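Local coordinates for protein alpha,alpha-trehalose-phosphate synthase (UDP-forming) (Burkholderia xenovorans, PDB 5V0T) that belongs to glycosyltransferase family 20 of the GT-B clan and holds uridine-5'-diphosphate and 6-O-phosphono-alpha-D-glucopyranose in its pockets, at residues K270-V275 / R289-L294; A366-V371 / A428-M433; L380-Y385 / Q407-A412. All blocks are in the same frame, centred on the assembly; numbering follows the deposited sequence.

Contact 1 (K270-V275 / R289-L294); sequences KLIMSV and RAFERL
The ring of F291 takes the end of I272 obliquely: the delta methyl comes in at a slant over the bond between CD1 and CE1. I272 CD1 lies 3.9 Å from F291 CE1 and just as far from F291 CD1, so the methyl is shared evenly by the two ring carbons. A second aromatic ring, that of F307 on the next strand, meets F291 edge-to-face, and P346 also touches the phenylalanine. Within 289-294, L294 also touches I272: L294 CD2 is 4.5 Å from I272 CD1, a looser contact. The isoleucine reaches both because CG1 stands anti to its carbonyl carbon (chi1 -57°) and the chain runs on extended through chi2 (167°), which sends CD1 straight out from the strand toward the helix. F291 answers with CG anti to the backbone N (chi1 180°), its ring held out across the gap. The CA atoms of I272 and F291 remain 9.3 Å apart, and no hydrogen bond passes between the segments; the long side chains alone bridge the distance, and the contact is small and wholly apolar. On other sides of the same helix the polar groups pair elsewhere: E292 forms salt bridges with R334 and R338, R289 with E331, and R293 with D421. I272 itself is fixed in the sheet by backbone hydrogen bonds to S306 and L308. Strand 270-275, helix 284-297 and strand 305-310 form a beta-alpha-beta unit, and I272 against F291 is its strand-to-helix packing, as expected in the Rossmann-like domains of a GT-B glycosyltransferase.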
loop_
_atom_site.group_PDB
_atom_site.type_symbol
_atom_site.label_atom_id
_atom_site.label_comp_id
_atom_site.label_asym_id
_atom_site.label_seq_id
_atom_site.Cartn_x
_atom_site.Cartn_y
_atom_site.Cartn_z
ATOM N N LYS A 270 -10.415 -6.031 -26.018
ATOM C CA LYS A 270 -9.301 -5.555 -25.219
ATOM C C LYS A 270 -9.654 -5.650 -23.738
ATOM O O LYS A 270 -10.826 -5.712 -23.353
ATOM C CB LYS A 270 -8.923 -4.120 -25.608
ATOM C CG LYS A 270 -8.368 -4.035 -27.063
ATOM C CD LYS A 270 -7.787 -2.648 -27.356
ATOM C CE LYS A 270 -7.157 -2.617 -28.755
ATOM N NZ LYS A 270 -6.676 -1.248 -29.095
ATOM N N LEU A 271 -8.627 -5.665 -22.900
ATOM C CA LEU A 271 -8.809 -5.864 -21.468
ATOM C C LEU A 271 -8.271 -4.672 -20.696
ATOM O O LEU A 271 -7.088 -4.338 -20.807
ATOM C CB LEU A 271 -8.116 -7.145 -21.002
ATOM C CG LEU A 271 -8.168 -7.433 -19.504
ATOM C CD1 LEU A 271 -9.625 -7.595 -19.036
ATOM C CD2 LEU A 271 -7.364 -8.690 -19.209
ATOM N N ILE A 272 -9.142 -4.036 -19.926
ATOM C CA ILE A 272 -8.741 -3.120 -18.865
ATOM C C ILE A 272 -8.738 -3.907 -17.560
ATOM O O ILE A 272 -9.727 -4.567 -17.218
ATOM C CB ILE A 272 -9.699 -1.919 -18.786
ATOM C CG1 ILE A 272 -9.766 -1.189 -20.137
ATOM C CG2 ILE A 272 -9.306 -0.982 -17.633
ATOM C CD1 ILE A 272 -10.927 -0.182 -20.236
ATOM N N MET A 273 -7.636 -3.840 -16.813
ATOM C CA MET A 273 -7.519 -4.632 -15.595
ATOM C C MET A 273 -7.184 -3.765 -14.387
ATOM O O MET A 273 -6.331 -2.879 -14.457
ATOM C CB MET A 273 -6.461 -5.728 -15.758
ATOM C CG MET A 273 -6.311 -6.626 -14.508
ATOM S SD MET A 273 -5.323 -8.052 -14.940
ATOM C CE MET A 273 -5.201 -8.858 -13.326
ATOM N N SER A 274 -7.855 -4.043 -13.271
ATOM C CA SER A 274 -7.576 -3.424 -11.985
ATOM C C SER A 274 -7.505 -4.503 -10.911
ATOM O O SER A 274 -8.211 -5.516 -10.979
ATOM C CB SER A 274 -8.663 -2.405 -11.593
ATOM O OG SER A 274 -8.686 -1.271 -12.461
ATOM N N VAL A 275 -6.666 -4.259 -9.903
ATOM C CA VAL A 275 -6.526 -5.131 -8.735
ATOM C C VAL A 275 -6.386 -4.231 -7.519
ATOM O O VAL A 275 -5.401 -3.494 -7.415
ATOM C CB VAL A 275 -5.299 -6.055 -8.816
ATOM C CG1 VAL A 275 -5.225 -6.894 -7.555
ATOM C CG2 VAL A 275 -5.333 -6.944 -10.063
ATOM N N ARG A 289 -17.242 4.695 -12.783
ATOM C CA ARG A 289 -17.973 5.749 -13.483
ATOM C C ARG A 289 -17.228 6.249 -14.718
ATOM O O ARG A 289 -17.864 6.641 -15.705
ATOM C CB ARG A 289 -18.273 6.904 -12.519
ATOM C CG ARG A 289 -19.283 6.489 -11.460
ATOM C CD ARG A 289 -19.678 7.586 -10.479
ATOM N NE ARG A 289 -20.700 7.042 -9.588
ATOM C CZ ARG A 289 -21.280 7.703 -8.595
ATOM N NH1 ARG A 289 -20.957 8.963 -8.349
ATOM N NH2 ARG A 289 -22.189 7.092 -7.850
ATOM N N ALA A 290 -15.897 6.255 -14.690
ATOM C CA ALA A 290 -15.171 6.700 -15.877
ATOM C C ALA A 290 -15.173 5.638 -16.973
ATOM O O ALA A 290 -15.163 5.984 -18.158
ATOM C CB ALA A 290 -13.741 7.084 -15.496
ATOM N N PHE A 291 -15.194 4.350 -16.604
ATOM C CA PHE A 291 -15.406 3.315 -17.609
ATOM C C PHE A 291 -16.805 3.422 -18.199
ATOM O O PHE A 291 -16.988 3.266 -19.409
ATOM C CB PHE A 291 -15.177 1.916 -17.011
ATOM C CG PHE A 291 -15.389 0.778 -18.009
ATOM C CD1 PHE A 291 -14.573 0.652 -19.126
ATOM C CD2 PHE A 291 -16.417 -0.150 -17.834
ATOM C CE1 PHE A 291 -14.767 -0.383 -20.044
ATOM C CE2 PHE A 291 -16.612 -1.197 -18.741
ATOM C CZ PHE A 291 -15.780 -1.320 -19.849
ATOM N N GLU A 292 -17.810 3.689 -17.361
ATOM C CA GLU A 292 -19.149 3.940 -17.887
ATOM C C GLU A 292 -19.170 5.149 -18.825
ATOM O O GLU A 292 -19.818 5.116 -19.885
ATOM C CB GLU A 292 -20.129 4.137 -16.725
ATOM C CG GLU A 292 -21.532 4.589 -17.130
ATOM C CD GLU A 292 -22.403 4.812 -15.900
ATOM O OE1 GLU A 292 -23.584 4.387 -15.896
ATOM O OE2 GLU A 292 -21.878 5.376 -14.921
ATOM N N ARG A 293 -18.494 6.237 -18.439
ATOM C CA ARG A 293 -18.425 7.421 -19.298
ATOM C C ARG A 293 -17.717 7.101 -20.617
ATOM O O ARG A 293 -18.096 7.616 -21.677
ATOM C CB ARG A 293 -17.715 8.562 -18.550
ATOM C CG ARG A 293 -17.612 9.896 -19.294
ATOM C CD ARG A 293 -18.966 10.605 -19.439
ATOM N NE ARG A 293 -19.703 10.673 -18.180
ATOM C CZ ARG A 293 -19.539 11.606 -17.244
ATOM N NH1 ARG A 293 -18.645 12.587 -17.388
ATOM N NH2 ARG A 293 -20.269 11.553 -16.145
ATOM N N LEU A 294 -16.684 6.251 -20.573
ATOM C CA LEU A 294 -16.057 5.795 -21.818
ATOM C C LEU A 294 -17.084 5.156 -22.750
ATOM O O LEU A 294 -17.158 5.488 -23.942
ATOM C CB LEU A 294 -14.930 4.805 -21.506
ATOM C CG LEU A 294 -14.282 4.124 -22.725
ATOM C CD1 LEU A 294 -13.503 5.150 -23.558
ATOM C CD2 LEU A 294 -13.388 2.943 -22.321
#

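Contact 2 (A366-V371 / A428-M433); sequences AHVGYV and ARALDM
V368 lays both of its methyls against the CB of A430, unequally: V368 CG2 comes within 3.6 Å of A430 CB, while V368 CG1 is 4.1 Å from the same atom. CG2 does double duty, since it also lies 3.9 Å from L431 CD2, so it touches two successive residues of the helix. The valine has CG1 anti to the backbone N (chi1 -179°), which places CG2 beside that N and facing L431. The leucine side chain crosses the valine at about a right angle, and it is the CD2 branch that meets V368. With alanine on the helix, the backbones can come near: the CA atoms of V368 and A430 are 6.4 Å apart.

One water adds a polar link beside this apolar patch. It donates to H367 O at 2.6 Å and to A430 O at 3.1 Å, tying the residue before the strand to the last turn of the helix without a direct bond. Nearby, L431 O accepts a hydrogen bond from K270 NZ, and H367 ND1 is paired with L271 N. A430 also packs on V396 and L413 of strands further along the sheet, and L431 on L294 of helix 284-297. Helix 420-432 thus packs on one side of the parallel sheet at strand 368-371, the alpha/beta layering in which a helix covers a parallel strand.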
loop_
_atom_site.group_PDB
_atom_site.type_symbol
_atom_site.label_atom_id
_atom_site.label_comp_id
_atom_site.label_asym_id
_atom_site.label_seq_id
_atom_site.Cartn_x
_atom_site.Cartn_y
_atom_site.Cartn_z
ATOM N N ALA A 366 -3.213 -7.593 -20.207
ATOM C CA ALA A 366 -4.130 -6.463 -20.105
ATOM C C ALA A 366 -3.593 -5.263 -20.883
ATOM O O ALA A 366 -2.500 -4.763 -20.590
ATOM C CB ALA A 366 -4.349 -6.092 -18.636
ATOM N N HIS A 367 -4.380 -4.790 -21.856
ATOM C CA HIS A 367 -3.996 -3.622 -22.649
ATOM C C HIS A 367 -3.874 -2.371 -21.795
ATOM O O HIS A 367 -3.101 -1.458 -22.130
ATOM C CB HIS A 367 -5.030 -3.392 -23.753
ATOM C CG HIS A 367 -5.175 -4.561 -24.661
ATOM N ND1 HIS A 367 -5.907 -5.677 -24.317
ATOM C CD2 HIS A 367 -4.635 -4.817 -25.876
ATOM C CE1 HIS A 367 -5.818 -6.569 -25.289
ATOM N NE2 HIS A 367 -5.054 -6.070 -26.245
ATOM N N VAL A 368 -4.613 -2.312 -20.692
ATOM C CA VAL A 368 -4.613 -1.145 -19.817
ATOM C C VAL A 368 -4.561 -1.610 -18.366
ATOM O O VAL A 368 -5.385 -2.452 -17.955
ATOM C CB VAL A 368 -5.846 -0.246 -20.035
ATOM C CG1 VAL A 368 -5.771 0.969 -19.099
ATOM C CG2 VAL A 368 -5.931 0.199 -21.502
ATOM N N GLY A 369 -3.604 -1.090 -17.622
ATOM C CA GLY A 369 -3.570 -1.225 -16.170
ATOM C C GLY A 369 -4.181 0.018 -15.552
ATOM O O GLY A 369 -3.685 1.132 -15.748
ATOM N N TYR A 370 -5.251 -0.175 -14.799
ATOM C CA TYR A 370 -6.156 0.909 -14.395
ATOM C C TYR A 370 -6.044 1.046 -12.869
ATOM O O TYR A 370 -6.665 0.281 -12.122
ATOM C CB TYR A 370 -7.573 0.558 -14.864
ATOM C CG TYR A 370 -8.629 1.641 -14.874
ATOM C CD1 TYR A 370 -8.307 3.004 -14.812
ATOM C CD2 TYR A 370 -9.975 1.286 -14.957
ATOM C CE1 TYR A 370 -9.308 3.970 -14.833
ATOM C CE2 TYR A 370 -10.963 2.226 -14.979
ATOM C CZ TYR A 370 -10.636 3.565 -14.911
ATOM O OH TYR A 370 -11.655 4.483 -14.918
ATOM N N VAL A 371 -5.253 2.021 -12.421
ATOM C CA VAL A 371 -4.839 2.175 -11.027
ATOM C C VAL A 371 -5.116 3.622 -10.616
ATOM O O VAL A 371 -4.276 4.501 -10.833
ATOM C CB VAL A 371 -3.356 1.818 -10.839
ATOM C CG1 VAL A 371 -2.953 1.874 -9.363
ATOM C CG2 VAL A 371 -3.034 0.420 -11.462
ATOM N N ALA A 428 -9.422 5.921 -23.199
ATOM C CA ALA A 428 -9.443 5.890 -24.658
ATOM C C ALA A 428 -8.045 6.064 -25.230
ATOM O O ALA A 428 -7.665 5.380 -26.190
ATOM C CB ALA A 428 -10.377 6.976 -25.193
ATOM N N ARG A 429 -7.274 6.988 -24.660
ATOM C CA ARG A 429 -5.902 7.202 -25.100
ATOM C C ARG A 429 -5.060 5.944 -24.902
ATOM O O ARG A 429 -4.316 5.534 -25.807
ATOM C CB ARG A 429 -5.314 8.392 -24.341
ATOM C CG ARG A 429 -3.831 8.614 -24.519
ATOM C CD ARG A 429 -3.555 9.664 -25.563
ATOM N NE ARG A 429 -2.206 10.186 -25.396
ATOM C CZ ARG A 429 -1.146 9.782 -26.088
ATOM N NH1 ARG A 429 -1.261 8.832 -27.034
ATOM N NH2 ARG A 429 0.038 10.336 -25.823
ATOM N N ALA A 430 -5.180 5.307 -23.729
ATOM C CA ALA A 430 -4.448 4.067 -23.458
ATOM C C ALA A 430 -4.803 2.974 -24.462
ATOM O O ALA A 430 -3.917 2.317 -25.022
ATOM C CB ALA A 430 -4.746 3.584 -22.035
ATOM N N LEU A 431 -6.104 2.751 -24.680
ATOM C CA LEU A 431 -6.537 1.657 -25.543
ATOM C C LEU A 431 -6.035 1.819 -26.969
ATOM O O LEU A 431 -5.770 0.821 -27.647
ATOM C CB LEU A 431 -8.062 1.546 -25.549
ATOM C CG LEU A 431 -8.712 1.008 -24.278
ATOM C CD1 LEU A 431 -10.163 1.452 -24.255
ATOM C CD2 LEU A 431 -8.594 -0.527 -24.205
ATOM N N ASP A 432 -5.903 3.055 -27.446
ATOM C CA ASP A 432 -5.534 3.309 -28.831
ATOM C C ASP A 432 -4.081 3.734 -28.997
ATOM O O ASP A 432 -3.656 4.017 -30.124
ATOM C CB ASP A 432 -6.462 4.375 -29.428
ATOM C CG ASP A 432 -7.910 3.908 -29.527
ATOM O OD1 ASP A 432 -8.148 2.748 -29.941
ATOM O OD2 ASP A 432 -8.813 4.705 -29.186
ATOM N N MET A 433 -3.296 3.754 -27.921
ATOM C CA MET A 433 -1.920 4.227 -28.025
ATOM C C MET A 433 -1.103 3.345 -28.976
ATOM O O MET A 433 -1.161 2.108 -28.877
ATOM C CB MET A 433 -1.262 4.266 -26.647
ATOM C CG MET A 433 0.044 5.056 -26.640
ATOM S SD MET A 433 0.838 5.165 -25.025
ATOM C CE MET A 433 -0.295 6.274 -24.202
HETATM O O HOH W 1 -2.972 -0.598 -24.617
#

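Contact 3 (L380-Y385 / Q407-A412); sequences LVAKEY and QELDGA. With UDP (uridine-5'-diphosphate), chain I.
A buried lysine reaches off the helix to a carboxylate that it meets from above the plane: K383 NZ hydrogen-bonds E408 OE2 at 2.7 Å within a salt bridge, 61° out of the carboxylate plane. K383 is extended beyond CG, and the glutamate crosses it at about a right angle, its CG set between backbone N and carbonyl carbon (chi1 45°). K383 NZ has a second acceptor in I239 O, which further fixes the ammonium. Beside the bridge, L409 CD1 rests 4.3 Å from K383 CG and 4.4 Å from A382 CB, apolar contacts that add to the salt bridge.

Another side of the same helix holds uridine-5'-diphosphate (UDP). L380 N gives a nearly straight bond to UDP O2A (2.8 Å, 175°), and V381 N a longer one to UDP O1A. E384 grips both ribose hydroxyls, OE1 taking UDP O3' and OE2 taking UDP O2', each at 2.6 Å; R356 pairs with OE1 and probably steadies the carboxylate. Segment 407-412 lies in the loop between strands 396-400 and 413-415, and L409 is packed between helix 380-388, helix 435-451 and L397 of the sheet.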
loop_
_atom_site.group_PDB
_atom_site.type_symbol
_atom_site.label_atom_id
_atom_site.label_comp_id
_atom_site.label_asym_id
_atom_site.label_seq_id
_atom_site.Cartn_x
_atom_site.Cartn_y
_atom_site.Cartn_z
ATOM N N LEU A 380 1.776 -0.733 -5.062
ATOM C CA LEU A 380 2.648 -1.713 -5.701
ATOM C C LEU A 380 2.019 -2.290 -6.966
ATOM O O LEU A 380 2.743 -2.676 -7.891
ATOM C CB LEU A 380 2.979 -2.838 -4.720
ATOM C CG LEU A 380 3.869 -2.500 -3.522
ATOM C CD1 LEU A 380 4.208 -3.787 -2.785
ATOM C CD2 LEU A 380 5.132 -1.792 -3.948
ATOM N N VAL A 381 0.686 -2.342 -7.034
ATOM C CA VAL A 381 0.029 -2.903 -8.209
ATOM C C VAL A 381 0.434 -2.134 -9.459
ATOM O O VAL A 381 0.659 -2.722 -10.518
ATOM C CB VAL A 381 -1.500 -2.924 -8.014
ATOM C CG1 VAL A 381 -2.245 -2.922 -9.383
ATOM C CG2 VAL A 381 -1.917 -4.147 -7.155
ATOM N N ALA A 382 0.559 -0.813 -9.353
ATOM C CA ALA A 382 1.007 -0.030 -10.507
ATOM C C ALA A 382 2.392 -0.475 -10.969
ATOM O O ALA A 382 2.643 -0.607 -12.175
ATOM C CB ALA A 382 1.014 1.466 -10.165
ATOM N N LYS A 383 3.318 -0.683 -10.020
ATOM C CA LYS A 383 4.672 -1.084 -10.381
ATOM C C LYS A 383 4.696 -2.513 -10.909
ATOM O O LYS A 383 5.447 -2.824 -11.843
ATOM C CB LYS A 383 5.612 -0.925 -9.182
ATOM C CG LYS A 383 5.732 0.538 -8.731
ATOM C CD LYS A 383 6.836 0.744 -7.703
ATOM C CE LYS A 383 7.046 2.230 -7.424
ATOM N NZ LYS A 383 8.193 2.435 -6.491
ATOM N N GLU A 384 3.864 -3.385 -10.329
ATOM C CA GLU A 384 3.738 -4.760 -10.802
ATOM C C GLU A 384 3.127 -4.827 -12.199
ATOM O O GLU A 384 3.566 -5.636 -13.030
ATOM C CB GLU A 384 2.902 -5.572 -9.808
ATOM C CG GLU A 384 3.595 -5.765 -8.440
ATOM C CD GLU A 384 2.663 -6.330 -7.363
ATOM O OE1 GLU A 384 3.127 -6.533 -6.226
ATOM O OE2 GLU A 384 1.470 -6.566 -7.646
ATOM N N TYR A 385 2.091 -4.023 -12.469
ATOM C CA TYR A 385 1.496 -4.021 -13.806
ATOM C C TYR A 385 2.542 -3.679 -14.863
ATOM O O TYR A 385 2.673 -4.374 -15.876
ATOM C CB TYR A 385 0.307 -3.045 -13.896
ATOM C CG TYR A 385 -0.168 -2.907 -15.321
ATOM C CD1 TYR A 385 -1.026 -3.849 -15.879
ATOM C CD2 TYR A 385 0.300 -1.871 -16.139
ATOM C CE1 TYR A 385 -1.423 -3.765 -17.224
ATOM C CE2 TYR A 385 -0.087 -1.786 -17.485
ATOM C CZ TYR A 385 -0.957 -2.728 -18.010
ATOM O OH TYR A 385 -1.353 -2.643 -19.329
ATOM N N GLN A 407 4.957 9.790 -8.456
ATOM C CA GLN A 407 6.127 10.659 -8.360
ATOM C C GLN A 407 7.305 10.139 -9.181
ATOM O O GLN A 407 8.199 10.918 -9.505
ATOM C CB GLN A 407 6.568 10.831 -6.904
ATOM C CG GLN A 407 5.565 11.535 -5.999
ATOM C CD GLN A 407 5.363 12.988 -6.364
ATOM O OE1 GLN A 407 4.260 13.397 -6.717
ATOM N NE2 GLN A 407 6.421 13.777 -6.270
ATOM N N GLU A 408 7.333 8.852 -9.536
ATOM C CA GLU A 408 8.459 8.321 -10.286
ATOM C C GLU A 408 8.091 7.710 -11.629
ATOM O O GLU A 408 8.971 7.615 -12.487
ATOM C CB GLU A 408 9.246 7.288 -9.448
ATOM C CG GLU A 408 8.429 6.245 -8.684
ATOM C CD GLU A 408 9.189 5.580 -7.496
ATOM O OE1 GLU A 408 10.442 5.487 -7.491
ATOM O OE2 GLU A 408 8.515 5.133 -6.553
ATOM N N LEU A 409 6.826 7.339 -11.861
ATOM C CA LEU A 409 6.446 6.587 -13.063
ATOM C C LEU A 409 6.018 7.552 -14.166
ATOM O O LEU A 409 4.832 7.733 -14.444
ATOM C CB LEU A 409 5.336 5.593 -12.750
ATOM C CG LEU A 409 5.733 4.433 -11.849
ATOM C CD1 LEU A 409 4.590 3.411 -11.772
ATOM C CD2 LEU A 409 7.025 3.808 -12.372
ATOM N N ASP A 410 7.015 8.136 -14.841
ATOM C CA ASP A 410 6.734 9.178 -15.831
ATOM C C ASP A 410 5.976 8.654 -17.048
ATOM O O ASP A 410 5.230 9.409 -17.683
ATOM C CB ASP A 410 8.036 9.839 -16.284
ATOM C CG ASP A 410 8.474 10.951 -15.359
ATOM O OD1 ASP A 410 7.595 11.634 -14.787
ATOM O OD2 ASP A 410 9.699 11.142 -15.207
ATOM N N GLY A 411 6.161 7.394 -17.403
ATOM C CA GLY A 411 5.504 6.852 -18.574
ATOM C C GLY A 411 4.044 6.508 -18.410
ATOM O O GLY A 411 3.419 6.028 -19.357
ATOM N N ALA A 412 3.474 6.709 -17.229
ATOM C CA ALA A 412 2.055 6.460 -17.060
ATOM C C ALA A 412 1.237 7.636 -17.607
ATOM O O ALA A 412 1.732 8.757 -17.763
ATOM C CB ALA A 412 1.724 6.229 -15.584
HETATM N N1 UDP I . -2.364 -8.676 -4.115
HETATM C C2 UDP I . -2.364 -10.061 -4.065
HETATM N N3 UDP I . -3.574 -10.651 -4.291
HETATM C C4 UDP I . -4.765 -10.016 -4.563
HETATM C C5 UDP I . -4.689 -8.579 -4.606
HETATM C C6 UDP I . -3.512 -7.970 -4.396
HETATM O O2 UDP I . -1.365 -10.716 -3.823
HETATM O O4 UDP I . -5.782 -10.694 -4.752
HETATM C "C1'" UDP I . -1.087 -7.992 -3.888
HETATM C "C2'" UDP I . -0.618 -7.164 -5.082
HETATM O "O2'" UDP I . 0.082 -7.993 -5.995
HETATM C "C3'" UDP I . 0.285 -6.142 -4.388
HETATM C "C4'" UDP I . -0.431 -5.914 -3.052
HETATM O "O4'" UDP I . -1.256 -7.078 -2.829
HETATM O "O3'" UDP I . 1.598 -6.639 -4.144
HETATM C "C5'" UDP I . -1.277 -4.672 -2.975
HETATM O "O5'" UDP I . -0.399 -3.575 -2.658
HETATM P PA UDP I . -0.754 -2.089 -3.072
HETATM O O1A UDP I . -1.213 -2.018 -4.514
HETATM O O2A UDP I . 0.421 -1.254 -2.723
HETATM O O3A UDP I . -2.005 -1.694 -2.191
HETATM P PB UDP I . -2.459 -1.968 -0.697
HETATM O O1B UDP I . -1.141 -2.037 0.079
HETATM O O2B UDP I . -3.210 -0.671 -0.328
HETATM O O3B UDP I . -3.288 -3.194 -0.591
#

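Overall arrangement
The three contacts all involve the half of the molecule built on the six-stranded parallel sheet. Contacts 1 and 2 have centres about 9 Å apart on neighbouring strands, where S274 OG reaches Y370 O (2.6 Å), probably as a hydrogen bond. Contact 3 lies within the chain loop closed by contact 2, with centres about 13 Å apart; helix 380-388 follows strand 368-371, and Y385 OH probably bonds A366 O at 2.7 Å. The centres of contacts 1 and 3 are about 18 Å apart, yet V275 O touches V381 CG2, and V275, L380, V381 and E384 all belong to the uridine-5'-diphosphate pocket. The side chain of K383 is about 13 Å from 6-O-phosphono-alpha-D-glucopyranose.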